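Local coordinates for protein putative Glycosidase (Bacteroides thetaiotaomicron, PDB 3R67) that is a putative glycosidase, a bacterial member of a sugar-active family whose relatives are built as five-bladed beta-propellers, at residues W12-F17 / Q333-Y338; P304-E309 / L337-A342. All blocks are in the same frame, centred on the assembly; numbering follows the deposited sequence.

Contact 1 (W12-F17 / Q333-Y338)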
# COMPACT_ATOMS: atom_id res chain seq x y z
N TRP A 12 13.63 -5.65 -17.33
CA TRP A 12 13.39 -4.47 -16.47
C TRP A 12 12.58 -4.84 -15.20
O TRP A 12 12.57 -4.07 -14.23
CB TRP A 12 12.65 -3.34 -17.23
CG TRP A 12 11.31 -3.70 -17.82
CD1 TRP A 12 11.06 -4.01 -19.12
CD2 TRP A 12 10.04 -3.73 -17.15
NE1 TRP A 12 9.71 -4.21 -19.31
CE2 TRP A 12 9.07 -4.09 -18.11
CE3 TRP A 12 9.62 -3.50 -15.83
CZ2 TRP A 12 7.71 -4.24 -17.79
CZ3 TRP A 12 8.29 -3.68 -15.51
CH2 TRP A 12 7.35 -4.03 -16.49
N ALA A 13 11.86 -5.97 -15.23
CA ALA A 13 10.99 -6.41 -14.14
C ALA A 13 11.76 -7.08 -13.03
O ALA A 13 12.72 -7.80 -13.27
CB ALA A 13 9.95 -7.39 -14.68
N TRP A 14 11.30 -6.86 -11.81
CA TRP A 14 11.79 -7.51 -10.58
C TRP A 14 10.85 -8.66 -10.28
O TRP A 14 9.93 -8.51 -9.47
CB TRP A 14 11.87 -6.50 -9.42
CG TRP A 14 12.84 -5.37 -9.59
CD1 TRP A 14 13.62 -5.10 -10.68
CD2 TRP A 14 13.13 -4.36 -8.63
NE1 TRP A 14 14.38 -3.98 -10.45
CE2 TRP A 14 14.10 -3.50 -9.20
CE3 TRP A 14 12.64 -4.09 -7.34
CZ2 TRP A 14 14.63 -2.40 -8.50
CZ3 TRP A 14 13.15 -2.98 -6.67
CH2 TRP A 14 14.12 -2.15 -7.26
N ALA A 15 10.98 -9.73 -11.04
CA ALA A 15 10.07 -10.87 -11.00
C ALA A 15 10.44 -11.92 -9.95
O ALA A 15 9.55 -12.54 -9.37
CB ALA A 15 10.04 -11.53 -12.36
N ASP A 16 11.73 -12.10 -9.68
CA ASP A 16 12.27 -13.15 -8.82
C ASP A 16 12.06 -12.87 -7.28
O ASP A 16 13.01 -13.04 -6.49
CB ASP A 16 13.77 -13.34 -9.13
CG ASP A 16 14.38 -14.63 -8.58
OD1 ASP A 16 13.64 -15.64 -8.46
OD2 ASP A 16 15.61 -14.64 -8.32
N PHE A 17 10.82 -12.52 -6.85
CA PHE A 17 10.48 -12.41 -5.43
C PHE A 17 10.10 -13.78 -4.94
O PHE A 17 9.20 -14.40 -5.50
CB PHE A 17 9.38 -11.38 -5.12
CG PHE A 17 9.84 -9.94 -5.11
CD1 PHE A 17 10.46 -9.40 -3.99
CD2 PHE A 17 9.60 -9.12 -6.20
CE1 PHE A 17 10.90 -8.07 -3.98
CE2 PHE A 17 10.00 -7.77 -6.17
CZ PHE A 17 10.66 -7.26 -5.07
N GLN A 333 21.23 -5.40 1.13
CA GLN A 333 21.43 -5.66 -0.30
C GLN A 333 20.37 -6.62 -0.92
O GLN A 333 20.62 -7.23 -1.96
CB GLN A 333 22.82 -6.24 -0.57
CG GLN A 333 24.00 -5.39 -0.04
CD GLN A 333 23.78 -3.90 0.02
OE1 GLN A 333 23.63 -3.20 -0.99
NE2 GLN A 333 23.65 -3.39 1.23
N LYS A 334 19.18 -6.65 -0.34
CA LYS A 334 18.05 -7.42 -0.87
C LYS A 334 16.79 -6.58 -0.77
O LYS A 334 16.73 -5.69 0.07
CB LYS A 334 17.87 -8.77 -0.14
CG LYS A 334 19.00 -9.75 -0.36
CD LYS A 334 18.72 -11.04 0.38
CE LYS A 334 19.82 -12.05 0.22
NZ LYS A 334 19.54 -13.29 0.99
N TRP A 335 15.79 -6.86 -1.62
CA TRP A 335 14.49 -6.20 -1.60
C TRP A 335 13.47 -7.08 -0.92
O TRP A 335 13.34 -8.26 -1.27
CB TRP A 335 14.02 -5.83 -3.01
CG TRP A 335 14.83 -4.71 -3.62
CD1 TRP A 335 15.92 -4.83 -4.43
CD2 TRP A 335 14.59 -3.31 -3.45
NE1 TRP A 335 16.37 -3.58 -4.78
CE2 TRP A 335 15.58 -2.62 -4.19
CE3 TRP A 335 13.63 -2.55 -2.73
CZ2 TRP A 335 15.64 -1.22 -4.25
CZ3 TRP A 335 13.69 -1.16 -2.79
CH2 TRP A 335 14.67 -0.51 -3.56
N TYR A 336 12.77 -6.51 0.08
CA TYR A 336 11.75 -7.20 0.88
C TYR A 336 10.40 -6.61 0.56
O TYR A 336 10.19 -5.41 0.72
CB TYR A 336 12.08 -7.09 2.39
CG TYR A 336 13.35 -7.81 2.76
CD1 TYR A 336 14.59 -7.24 2.53
CD2 TYR A 336 13.31 -9.08 3.33
CE1 TYR A 336 15.77 -7.91 2.85
CE2 TYR A 336 14.48 -9.75 3.68
CZ TYR A 336 15.71 -9.16 3.42
OH TYR A 336 16.87 -9.82 3.73
N LEU A 337 9.50 -7.45 0.05
CA LEU A 337 8.15 -7.08 -0.38
C LEU A 337 7.14 -7.59 0.65
O LEU A 337 7.06 -8.80 0.88
CB LEU A 337 7.88 -7.66 -1.80
CG LEU A 337 6.57 -7.26 -2.50
CD1 LEU A 337 6.53 -5.77 -2.80
CD2 LEU A 337 6.41 -8.01 -3.80
N TYR A 338 6.40 -6.66 1.28
CA TYR A 338 5.43 -7.00 2.33
C TYR A 338 4.03 -6.89 1.76
O TYR A 338 3.73 -5.96 1.00
CB TYR A 338 5.62 -6.10 3.56
CG TYR A 338 7.00 -6.30 4.15
CD1 TYR A 338 7.25 -7.32 5.05
CD2 TYR A 338 8.08 -5.54 3.70
CE1 TYR A 338 8.53 -7.53 5.56
CE2 TYR A 338 9.36 -5.72 4.22
CZ TYR A 338 9.59 -6.74 5.13
OH TYR A 338 10.86 -6.96 5.59
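Trp14 and Trp335 meet through their indoles, and this is where the contact is tight. The outer corner of the Trp14 six-membered ring, atoms CZ3 and CH2, sits over one face of Trp335, above the bond its two rings share; Trp14 CH2 comes to 3.4 Å from Trp335 CE2. The two planes are inclined at 42°, so the pair is neither a parallel stack nor a T-shape: the Trp14 corner bears down while the rest of its ring tilts off. CG of Trp335 lies beside the backbone N and anti to the carbonyl carbon (chi1 -70°), which carries the indole off the strand to meet Trp14.

Phe17 fills the second half. Its CE1 lies 3.7 Å from Leu337 CB, and the same corner of the ring turns its edge to the backbone Trp335 O, in van der Waals contact. Over one face, Leu337 CD2 stands 4.1 Å from the Phe17 ring centroid and 9° off the normal, a well-centred CH-pi contact.

Residues 334-341 form the middle strand of a three-stranded antiparallel sheet, probably one blade of the propeller, and the chain's N-terminal loop packs against one face of it. Trp335 and Leu337, two residues apart, point the same way, toward that loop. Tyr351 of the edge strand 345-351 stacks on Trp14 and also meets Phe17, while Leu262 of the adjoining sheet touches both Phe17 and Leu337.

Away from these rings the loop leaves the strand and turns to solvent. Between Trp14 and Phe17 the backbone swings out through an inverse gamma turn centred on Asp16, which is exposed and hydrogen-bonds through OD1 to Gln18. No hydrogen bond joins the two segments.

Contact 2 (P304-E309 / L337-A342); sequences PFYIPE and LYYGCA
Tyr306 drives the edge of its ring against one face of Tyr339, in an edge-to-face pair with centroids 5.1 Å apart and planes at 68°. Its CE2 is the atom over that face, nearer the rim than the centre and 3.5 Å from Tyr339 CZ. At the edge of the Tyr306 ring, in its plane, lies Tyr339 OH. Phe305 has the CB of its neighbour Tyr306 on one face, toward the rim, and at its edge the methyl CD2 of Leu337, which is 4.0 Å from Phe305 CZ.

The two tyrosines also share a hydrogen bond: Tyr306 OH donates to Tyr339 OH across 2.7 Å. Tyr306 has CG anti to the backbone N, somewhat skewed (chi1 -150°), and sends its ring toward the strand, whereas Tyr339 holds CG between N and the carbonyl carbon (chi1 58°), so that its ring faces the oncoming edge.

In fold terms, this joins the loop that follows strand 297-300 to the far end of 334-341, the central strand of a three-stranded antiparallel sheet in what is probably a beta-propeller. Leu337 and Tyr339 alternate along the strand with Tyr338, so their side chains come off the same side, toward the loop.

All four touching residues are buried, and the phenol oxygens are joined in a short chain of hydrogen bonds: Tyr339 OH, gripped by Tyr306, is also hydrogen-bonded to OE2 of Glu313 in the short helix 311-314. The other carboxylate oxygen, OE1 of Glu313, takes the backbone N of Glu309, tying the end of the loop to the same acid. Val323 of strand 323-331 touches both tyrosines, and Ala284 pairs through its backbone with Phe305 and Tyr306.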
# COMPACT_ATOMS: atom_id res chain seq x y z
N PRO A 304 0.95 -11.91 -14.16
CA PRO A 304 1.41 -11.44 -12.84
C PRO A 304 2.76 -12.05 -12.44
O PRO A 304 3.04 -13.19 -12.83
CB PRO A 304 0.30 -11.89 -11.90
CG PRO A 304 -0.38 -13.02 -12.60
CD PRO A 304 -0.27 -12.74 -14.06
N PHE A 305 3.59 -11.30 -11.67
CA PHE A 305 4.89 -11.82 -11.21
C PHE A 305 4.73 -12.53 -9.86
O PHE A 305 5.58 -13.31 -9.47
CB PHE A 305 5.95 -10.70 -11.10
CG PHE A 305 5.81 -9.77 -9.91
CD1 PHE A 305 4.95 -8.68 -9.95
CD2 PHE A 305 6.58 -9.96 -8.77
CE1 PHE A 305 4.84 -7.81 -8.86
CE2 PHE A 305 6.46 -9.10 -7.67
CZ PHE A 305 5.59 -8.03 -7.72
N TYR A 306 3.65 -12.21 -9.14
CA TYR A 306 3.38 -12.76 -7.82
C TYR A 306 1.91 -13.13 -7.71
O TYR A 306 1.05 -12.35 -8.10
CB TYR A 306 3.79 -11.74 -6.76
CG TYR A 306 4.23 -12.40 -5.49
CD1 TYR A 306 5.50 -12.99 -5.39
CD2 TYR A 306 3.41 -12.43 -4.37
CE1 TYR A 306 5.91 -13.63 -4.23
CE2 TYR A 306 3.82 -13.04 -3.19
CZ TYR A 306 5.08 -13.64 -3.12
OH TYR A 306 5.50 -14.23 -1.96
N ILE A 307 1.61 -14.35 -7.26
CA ILE A 307 0.24 -14.87 -7.21
C ILE A 307 -0.00 -15.59 -5.88
O ILE A 307 0.97 -16.12 -5.30
CB ILE A 307 -0.08 -15.83 -8.42
CG1 ILE A 307 0.66 -17.18 -8.35
CG2 ILE A 307 0.10 -15.17 -9.78
CD1 ILE A 307 0.09 -18.32 -9.31
N PRO A 308 -1.29 -15.73 -5.42
CA PRO A 308 -1.54 -16.49 -4.18
C PRO A 308 -1.11 -17.95 -4.35
O PRO A 308 -1.48 -18.60 -5.33
CB PRO A 308 -3.06 -16.34 -3.99
CG PRO A 308 -3.42 -15.09 -4.73
CD PRO A 308 -2.55 -15.18 -5.95
N GLU A 309 -0.29 -18.45 -3.42
CA GLU A 309 0.29 -19.80 -3.52
C GLU A 309 0.15 -20.59 -2.21
O GLU A 309 -0.08 -21.79 -2.25
CB GLU A 309 1.77 -19.63 -3.89
CG GLU A 309 2.48 -20.85 -4.46
CD GLU A 309 3.81 -20.46 -5.07
OE1 GLU A 309 3.83 -19.76 -6.12
OE2 GLU A 309 4.84 -20.87 -4.50
N LEU A 337 9.50 -7.45 0.05
CA LEU A 337 8.15 -7.08 -0.38
C LEU A 337 7.14 -7.59 0.65
O LEU A 337 7.06 -8.80 0.88
CB LEU A 337 7.88 -7.66 -1.80
CG LEU A 337 6.57 -7.26 -2.50
CD1 LEU A 337 6.53 -5.77 -2.80
CD2 LEU A 337 6.41 -8.01 -3.80
N TYR A 338 6.40 -6.66 1.28
CA TYR A 338 5.43 -7.00 2.33
C TYR A 338 4.03 -6.89 1.76
O TYR A 338 3.73 -5.96 1.00
CB TYR A 338 5.62 -6.10 3.56
CG TYR A 338 7.00 -6.30 4.15
CD1 TYR A 338 7.25 -7.32 5.05
CD2 TYR A 338 8.08 -5.54 3.70
CE1 TYR A 338 8.53 -7.53 5.56
CE2 TYR A 338 9.36 -5.72 4.22
CZ TYR A 338 9.59 -6.74 5.13
OH TYR A 338 10.86 -6.96 5.59
N TYR A 339 3.20 -7.89 2.07
CA TYR A 339 1.88 -7.94 1.46
C TYR A 339 0.84 -8.59 2.36
O TYR A 339 1.16 -9.35 3.28
CB TYR A 339 1.96 -8.73 0.12
CG TYR A 339 2.48 -10.14 0.21
CD1 TYR A 339 3.84 -10.42 0.12
CD2 TYR A 339 1.60 -11.22 0.30
CE1 TYR A 339 4.32 -11.73 0.15
CE2 TYR A 339 2.07 -12.54 0.33
CZ TYR A 339 3.43 -12.78 0.25
OH TYR A 339 3.90 -14.07 0.25
N GLY A 340 -0.41 -8.28 2.06
CA GLY A 340 -1.56 -8.84 2.76
C GLY A 340 -1.92 -10.15 2.12
O GLY A 340 -1.86 -10.28 0.90
N CYS A 341 -2.31 -11.13 2.95
CA CYS A 341 -2.68 -12.48 2.52
C CYS A 341 -4.14 -12.68 2.76
O CYS A 341 -4.53 -12.84 3.92
CB CYS A 341 -1.85 -13.53 3.25
SG CYS A 341 -0.08 -13.25 3.19
N ALA A 342 -4.95 -12.66 1.67
CA ALA A 342 -6.40 -12.85 1.64
C ALA A 342 -7.10 -12.01 2.75
O ALA A 342 -8.04 -12.49 3.38
CB ALA A 342 -6.72 -14.33 1.81

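In the fold
Contacts 1 and 2 share strand 334-341, and Leu337 belongs to both: the methyl that tops the Phe17 face in contact 1 is the one at the Phe305 edge in contact 2. Their centres lie about 12 Å apart. The two loops also touch each other directly, with Phe17 CD2 3.5 Å from Phe305 CE2, Phe17 O 3.6 Å from Tyr306 CE1 and Trp14 O 3.7 Å from Phe305 CD2, so the two loops pack against each other as well as on the strand. A 1,2-ethanediol, probably from the crystallisation liquor, lies about 6 Å from the side chain of Phe305.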